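PDB 1UJN: dehydroquinate synthase from Thermus thermophilus, which probably converts 3-deoxy-D-arabino-heptulosonate 7-phosphate to 3-dehydroquinate and phosphate in the shikimate pathway, using NAD and a zinc or cobalt ion. Local coordinates for residues H231-G234 / H235-E238; G254-Y257 / A258-G262; H243-H247 / G248-A252. One frame throughout, in Å; residues are numbered along the deposited sequence.

Contact 1 of 3, residues H231-G234 / H235-E238; sequences HTLG and HALE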
loop_
_atom_site.group_PDB
_atom_site.type_symbol
_atom_site.label_atom_id
_atom_site.label_comp_id
_atom_site.label_asym_id
_atom_site.label_seq_id
_atom_site.Cartn_x
_atom_site.Cartn_y
_atom_site.Cartn_z
ATOM N N HIS A 231 -26.135 4.388 -3.365
ATOM C CA HIS A 231 -24.963 5.206 -3.064
ATOM C C HIS A 231 -24.731 6.422 -3.961
ATOM O O HIS A 231 -24.007 7.339 -3.576
ATOM C CB HIS A 231 -23.704 4.337 -3.062
ATOM C CG HIS A 231 -23.560 3.482 -1.840
ATOM N ND1 HIS A 231 -24.486 2.523 -1.485
ATOM C CD2 HIS A 231 -22.592 3.437 -0.893
ATOM C CE1 HIS A 231 -24.093 1.922 -0.375
ATOM N NE2 HIS A 231 -22.947 2.459 0.005
ATOM N N THR A 232 -25.330 6.440 -5.148
ATOM C CA THR A 232 -25.149 7.577 -6.049
ATOM C C THR A 232 -25.807 8.816 -5.444
ATOM O O THR A 232 -25.186 9.877 -5.345
ATOM C CB THR A 232 -25.754 7.299 -7.445
ATOM O OG1 THR A 232 -25.143 6.129 -8.006
ATOM C CG2 THR A 232 -25.503 8.478 -8.376
ATOM N N LEU A 233 -27.066 8.683 -5.037
ATOM C CA LEU A 233 -27.755 9.806 -4.421
ATOM C C LEU A 233 -27.237 9.969 -2.996
ATOM O O LEU A 233 -27.073 11.090 -2.509
ATOM C CB LEU A 233 -29.272 9.577 -4.399
ATOM C CG LEU A 233 -30.049 10.708 -3.711
ATOM C CD1 LEU A 233 -29.772 12.026 -4.422
ATOM C CD2 LEU A 233 -31.534 10.401 -3.712
ATOM N N GLY A 234 -26.971 8.845 -2.334
ATOM C CA GLY A 234 -26.474 8.888 -0.970
ATOM C C GLY A 234 -25.223 9.737 -0.857
ATOM O O GLY A 234 -25.111 10.597 0.016
ATOM N N HIS A 235 -24.276 9.489 -1.749
ATOM C CA HIS A 235 -23.024 10.227 -1.767
ATOM C C HIS A 235 -23.279 11.719 -1.957
ATOM O O HIS A 235 -22.648 12.557 -1.309
ATOM C CB HIS A 235 -22.142 9.713 -2.901
ATOM C CG HIS A 235 -20.842 10.438 -3.026
ATOM N ND1 HIS A 235 -19.797 10.245 -2.150
ATOM C CD2 HIS A 235 -20.423 11.367 -3.916
ATOM C CE1 HIS A 235 -18.787 11.026 -2.495
ATOM N NE2 HIS A 235 -19.141 11.716 -3.563
ATOM N N ALA A 236 -24.213 12.042 -2.849
ATOM C CA ALA A 236 -24.554 13.429 -3.139
ATOM C C ALA A 236 -25.140 14.129 -1.917
ATOM O O ALA A 236 -24.868 15.309 -1.674
ATOM C CB ALA A 236 -25.541 13.486 -4.298
ATOM N N LEU A 237 -25.946 13.402 -1.149
ATOM C CA LEU A 237 -26.568 13.961 0.050
ATOM C C LEU A 237 -25.521 14.192 1.132
ATOM O O LEU A 237 -25.537 15.217 1.820
ATOM C CB LEU A 237 -27.660 13.016 0.562
ATOM C CG LEU A 237 -28.878 12.866 -0.364
ATOM C CD1 LEU A 237 -29.783 11.755 0.151
ATOM C CD2 LEU A 237 -29.636 14.184 -0.445
ATOM N N GLU A 238 -24.611 13.237 1.285
ATOM C CA GLU A 238 -23.556 13.364 2.278
ATOM C C GLU A 238 -22.697 14.580 1.963
ATOM O O GLU A 238 -22.295 15.316 2.863
ATOM C CB GLU A 238 -22.692 12.104 2.295
ATOM C CG GLU A 238 -23.306 10.948 3.064
ATOM C CD GLU A 238 -22.416 9.722 3.075
ATOM O OE1 GLU A 238 -22.348 9.022 2.043
ATOM O OE2 GLU A 238 -21.773 9.464 4.114
#
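His231 to Glu238 form two turns of an alpha helix, in which His235 N bonds to His231 O at 2.8 Å and Glu238 N to Gly234 O at 3.0 Å. This is the start of helix 231-240 in the C-terminal, mostly helical part of dehydroquinate synthase. Leu237 N also bonds to Leu233 O. The bond from Ala236 N to Thr232 O is weak at 3.4 Å.

Leu233 and Leu237 make the main apolar contact, one turn apart. Their side chains cross obliquely, and Leu233 CG meets Leu237 CD1 at 4.0 Å. Leu233 CG is anti to its own N (chi1 178°), which brings its end back toward Leu237. Both leucines are buried and also touch helix 247-264, on Tyr257 and Tyr253.

His231 and Glu238 belong to another side of the helix. His231 is a predicted zinc ligand, with Glu173 close by. Its ND1 bonds to Leu229 O, which would fix the ring and turn NE2 to the probable metal site. Glu238 is extended beyond CG, and its CG lies 3.6 Å from Gly234 O.

Contact 2 of 3, residues G254-Y257 / A258-G262; sequences GLLY and AALLG
Tyr257 and Leu261 meet one turn apart on the long helix 247-264, and their side chains carry this contact. Leu261 CG lies over one face of the phenol ring. Leu261 CD1 comes 3.8 Å from Tyr257 CE2, and Leu261 CD2 sits 4.1 Å from Tyr257 CZ. Both methyls sit by the CE2 side of the ring. With CG turned away from its own N (chi1 -170°), Tyr257 slants its ring forward toward the next turn, over Leu261. A looser apolar pair lies nearby, with Leu256 CG 4.4 Å from Leu260 CD1.

The backbone holds these side chains at their spacing. Leu261 N bonds to Tyr257 O at 3.0 Å. Ala258, Ala259 and Leu260 bond through N to the carbonyl oxygens of Gly254, Leu255 and Leu256, so the alpha-helical pattern is unbroken. The alanine methyls stay close to the backbone, and Ala259 CB is 3.4 Å from Leu255 O.

Further out, the hydroxyl of the buried Tyr257 is tied to Leu330 O, and Trp337 packs edge-to-face with its ring. Replacing Tyr257 by an alanine removes the ring and hydroxyl, which is likely to leave Leu330 O without this partner and to open a gap beside Leu261 and Trp337.

The helix is surrounded by other elements of the C-terminal part. Leu256 and Leu260 pack on helix 271-281. Leu261 touches helix 327-342 and strand 311-314 at Trp311. Ala258 also meets that strand, at Pro314.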
loop_
_atom_site.group_PDB
_atom_site.type_symbol
_atom_site.label_atom_id
_atom_site.label_comp_id
_atom_site.label_asym_id
_atom_site.label_seq_id
_atom_site.Cartn_x
_atom_site.Cartn_y
_atom_site.Cartn_z
ATOM N N GLY A 254 -31.020 7.021 -0.272
ATOM C CA GLY A 254 -30.679 6.607 -1.623
ATOM C C GLY A 254 -31.467 5.378 -2.050
ATOM O O GLY A 254 -31.782 5.211 -3.229
ATOM N N LEU A 255 -31.792 4.520 -1.087
ATOM C CA LEU A 255 -32.562 3.311 -1.373
ATOM C C LEU A 255 -33.978 3.662 -1.810
ATOM O O LEU A 255 -34.557 2.995 -2.673
ATOM C CB LEU A 255 -32.607 2.405 -0.144
ATOM C CG LEU A 255 -31.261 1.785 0.234
ATOM C CD1 LEU A 255 -31.421 0.921 1.474
ATOM C CD2 LEU A 255 -30.745 0.953 -0.925
ATOM N N LEU A 256 -34.540 4.706 -1.207
ATOM C CA LEU A 256 -35.882 5.135 -1.577
ATOM C C LEU A 256 -35.845 5.638 -3.020
ATOM O O LEU A 256 -36.735 5.338 -3.822
ATOM C CB LEU A 256 -36.368 6.251 -0.651
ATOM C CG LEU A 256 -37.743 6.834 -0.992
ATOM C CD1 LEU A 256 -38.794 5.740 -0.904
ATOM C CD2 LEU A 256 -38.074 7.966 -0.039
ATOM N N TYR A 257 -34.802 6.391 -3.355
ATOM C CA TYR A 257 -34.666 6.927 -4.704
ATOM C C TYR A 257 -34.516 5.788 -5.705
ATOM O O TYR A 257 -35.151 5.792 -6.762
ATOM C CB TYR A 257 -33.451 7.852 -4.790
ATOM C CG TYR A 257 -33.379 8.640 -6.080
ATOM C CD1 TYR A 257 -34.308 9.642 -6.361
ATOM C CD2 TYR A 257 -32.382 8.385 -7.016
ATOM C CE1 TYR A 257 -34.240 10.378 -7.552
ATOM C CE2 TYR A 257 -32.306 9.111 -8.211
ATOM C CZ TYR A 257 -33.237 10.104 -8.469
ATOM O OH TYR A 257 -33.167 10.817 -9.647
ATOM N N ALA A 258 -33.681 4.811 -5.367
ATOM C CA ALA A 258 -33.454 3.656 -6.234
ATOM C C ALA A 258 -34.766 2.922 -6.473
ATOM O O ALA A 258 -35.065 2.507 -7.600
ATOM C CB ALA A 258 -32.439 2.713 -5.598
ATOM N N ALA A 259 -35.550 2.765 -5.409
ATOM C CA ALA A 259 -36.838 2.098 -5.509
ATOM C C ALA A 259 -37.754 2.849 -6.477
ATOM O O ALA A 259 -38.489 2.231 -7.247
ATOM C CB ALA A 259 -37.487 2.006 -4.132
ATOM N N LEU A 260 -37.708 4.180 -6.443
ATOM C CA LEU A 260 -38.546 4.977 -7.337
ATOM C C LEU A 260 -38.080 4.849 -8.789
ATOM O O LEU A 260 -38.896 4.850 -9.714
ATOM C CB LEU A 260 -38.555 6.444 -6.890
ATOM C CG LEU A 260 -39.287 6.630 -5.554
ATOM C CD1 LEU A 260 -39.009 8.015 -4.987
ATOM C CD2 LEU A 260 -40.794 6.409 -5.759
ATOM N N LEU A 261 -36.773 4.734 -8.991
ATOM C CA LEU A 261 -36.239 4.563 -10.339
ATOM C C LEU A 261 -36.714 3.211 -10.871
ATOM O O LEU A 261 -37.104 3.084 -12.036
ATOM C CB LEU A 261 -34.712 4.590 -10.319
ATOM C CG LEU A 261 -34.051 5.902 -9.896
ATOM C CD1 LEU A 261 -32.551 5.712 -9.796
ATOM C CD2 LEU A 261 -34.395 6.992 -10.901
ATOM N N GLY A 262 -36.677 2.202 -10.006
ATOM C CA GLY A 262 -37.107 0.875 -10.403
ATOM C C GLY A 262 -38.575 0.852 -10.783
ATOM O O GLY A 262 -38.965 0.211 -11.758
#

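Contact 3 of 3, residues H243-H247 / G248-A252; sequences HALPH and GMAVA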
loop_
_atom_site.group_PDB
_atom_site.type_symbol
_atom_site.label_atom_id
_atom_site.label_comp_id
_atom_site.label_asym_id
_atom_site.label_seq_id
_atom_site.Cartn_x
_atom_site.Cartn_y
_atom_site.Cartn_z
ATOM N N HIS A 243 -21.280 16.376 5.089
ATOM C CA HIS A 243 -21.053 15.132 5.807
ATOM C C HIS A 243 -21.673 15.059 7.194
ATOM O O HIS A 243 -21.299 14.213 8.006
ATOM C CB HIS A 243 -19.551 14.857 5.849
ATOM C CG HIS A 243 -18.932 14.798 4.489
ATOM N ND1 HIS A 243 -18.170 15.824 3.975
ATOM C CD2 HIS A 243 -18.874 13.796 3.580
ATOM C CE1 HIS A 243 -17.664 15.456 2.812
ATOM N NE2 HIS A 243 -18.075 14.227 2.550
ATOM N N ALA A 244 -22.630 15.942 7.464
ATOM C CA ALA A 244 -23.313 15.922 8.747
ATOM C C ALA A 244 -24.241 14.705 8.743
ATOM O O ALA A 244 -24.461 14.074 9.774
ATOM C CB ALA A 244 -24.121 17.205 8.938
ATOM N N LEU A 245 -24.785 14.381 7.572
ATOM C CA LEU A 245 -25.687 13.233 7.434
ATOM C C LEU A 245 -24.891 11.925 7.480
ATOM O O LEU A 245 -24.076 11.662 6.602
ATOM C CB LEU A 245 -26.458 13.329 6.109
ATOM C CG LEU A 245 -27.413 12.172 5.788
ATOM C CD1 LEU A 245 -28.588 12.176 6.756
ATOM C CD2 LEU A 245 -27.891 12.291 4.356
ATOM N N PRO A 246 -25.118 11.089 8.509
ATOM C CA PRO A 246 -24.402 9.812 8.640
ATOM C C PRO A 246 -24.545 8.938 7.388
ATOM O O PRO A 246 -25.600 8.912 6.756
ATOM C CB PRO A 246 -25.055 9.168 9.865
ATOM C CG PRO A 246 -25.507 10.350 10.677
ATOM C CD PRO A 246 -26.075 11.267 9.617
ATOM N N HIS A 247 -23.483 8.216 7.046
ATOM C CA HIS A 247 -23.483 7.361 5.863
ATOM C C HIS A 247 -24.693 6.442 5.731
ATOM O O HIS A 247 -25.321 6.386 4.670
ATOM C CB HIS A 247 -22.217 6.508 5.830
ATOM C CG HIS A 247 -22.106 5.649 4.611
ATOM N ND1 HIS A 247 -21.865 6.168 3.356
ATOM C CD2 HIS A 247 -22.224 4.311 4.448
ATOM C CE1 HIS A 247 -21.841 5.186 2.472
ATOM N NE2 HIS A 247 -22.056 4.048 3.110
ATOM N N GLY A 248 -25.010 5.716 6.799
ATOM C CA GLY A 248 -26.140 4.800 6.763
ATOM C C GLY A 248 -27.463 5.486 6.485
ATOM O O GLY A 248 -28.343 4.928 5.819
ATOM N N MET A 249 -27.616 6.702 6.999
ATOM C CA MET A 249 -28.846 7.445 6.788
ATOM C C MET A 249 -28.930 7.854 5.326
ATOM O O MET A 249 -29.993 7.773 4.708
ATOM C CB MET A 249 -28.881 8.675 7.696
ATOM C CG MET A 249 -28.826 8.338 9.181
ATOM S SD MET A 249 -30.167 7.242 9.702
ATOM C CE MET A 249 -29.975 7.274 11.509
ATOM N N ALA A 250 -27.798 8.276 4.772
ATOM C CA ALA A 250 -27.736 8.688 3.378
ATOM C C ALA A 250 -28.094 7.511 2.475
ATOM O O ALA A 250 -28.794 7.674 1.474
ATOM C CB ALA A 250 -26.343 9.197 3.045
ATOM N N VAL A 251 -27.605 6.328 2.830
ATOM C CA VAL A 251 -27.900 5.136 2.048
ATOM C C VAL A 251 -29.399 4.858 2.061
ATOM O O VAL A 251 -29.982 4.540 1.024
ATOM C CB VAL A 251 -27.157 3.905 2.598
ATOM C CG1 VAL A 251 -27.655 2.638 1.896
ATOM C CG2 VAL A 251 -25.656 4.070 2.376
ATOM N N ALA A 252 -30.022 4.981 3.230
ATOM C CA ALA A 252 -31.455 4.739 3.350
ATOM C C ALA A 252 -32.222 5.652 2.395
ATOM O O ALA A 252 -33.154 5.210 1.709
ATOM C CB ALA A 252 -31.912 4.973 4.783
#
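His247 turns one ring face to Val251, one turn further along the helix. Val251 CG2 lies 4.0 Å from the centroid of the His247 ring and 23° off the normal, a CH-pi contact. The methyl is offset toward the rim, and its closest ring atom is His247 NE2 at 3.7 Å. His247 CG is anti to the backbone N (chi1 -177°), which carries the ring along the helix to Val251.

Leu245 and Met249 cross at an angle, with Leu245 CD1 3.6 Å from Met249 CB. The other branch, Leu245 CD2, meets Ala250 CB at 3.7 Å. Pro246 lies across Met249 from the loop side, its CB 3.9 Å from Met249 CG.

Pro246 is the N-cap residue of helix 247-264. Its carbonyl oxygen takes a good bond from Ala250 N (3.0 Å) and a weak one from Met249 N. The first turn is thus closed just where His247, a predicted zinc ligand, begins the helix. Glu238 accepts from His247 ND1 and probably steadies the ring as a second-shell residue.

Helix 164-181 flanks this start: Glu169 receives the Gly248 N-H, and Val172 and Glu173 touch Val251. Met249 packs on helix 271-281, while Leu245 and Ala250 meet helix 231-240.

Overall arrangement
All three contacts lie in the C-terminal family region, on two consecutive helices. Along the chain the order is contact 1 on helix 231-240, then contact 3 at the start of helix 247-264, then contact 2 further along that helix. The centres of contacts 1 and 3 are about 8 Å apart, those of 1 and 2 about 12 Å, and those of 2 and 3 about 15 Å. Contact 1 touches both others, packing Leu233 against Tyr257 of contact 2. Contacts 1 and 3 bring His231 and His247 together beside Glu173, consistent with the predicted zinc site, whose donor atoms face one vacant point. Contact 2 instead packs its helix into the surrounding helices and strand.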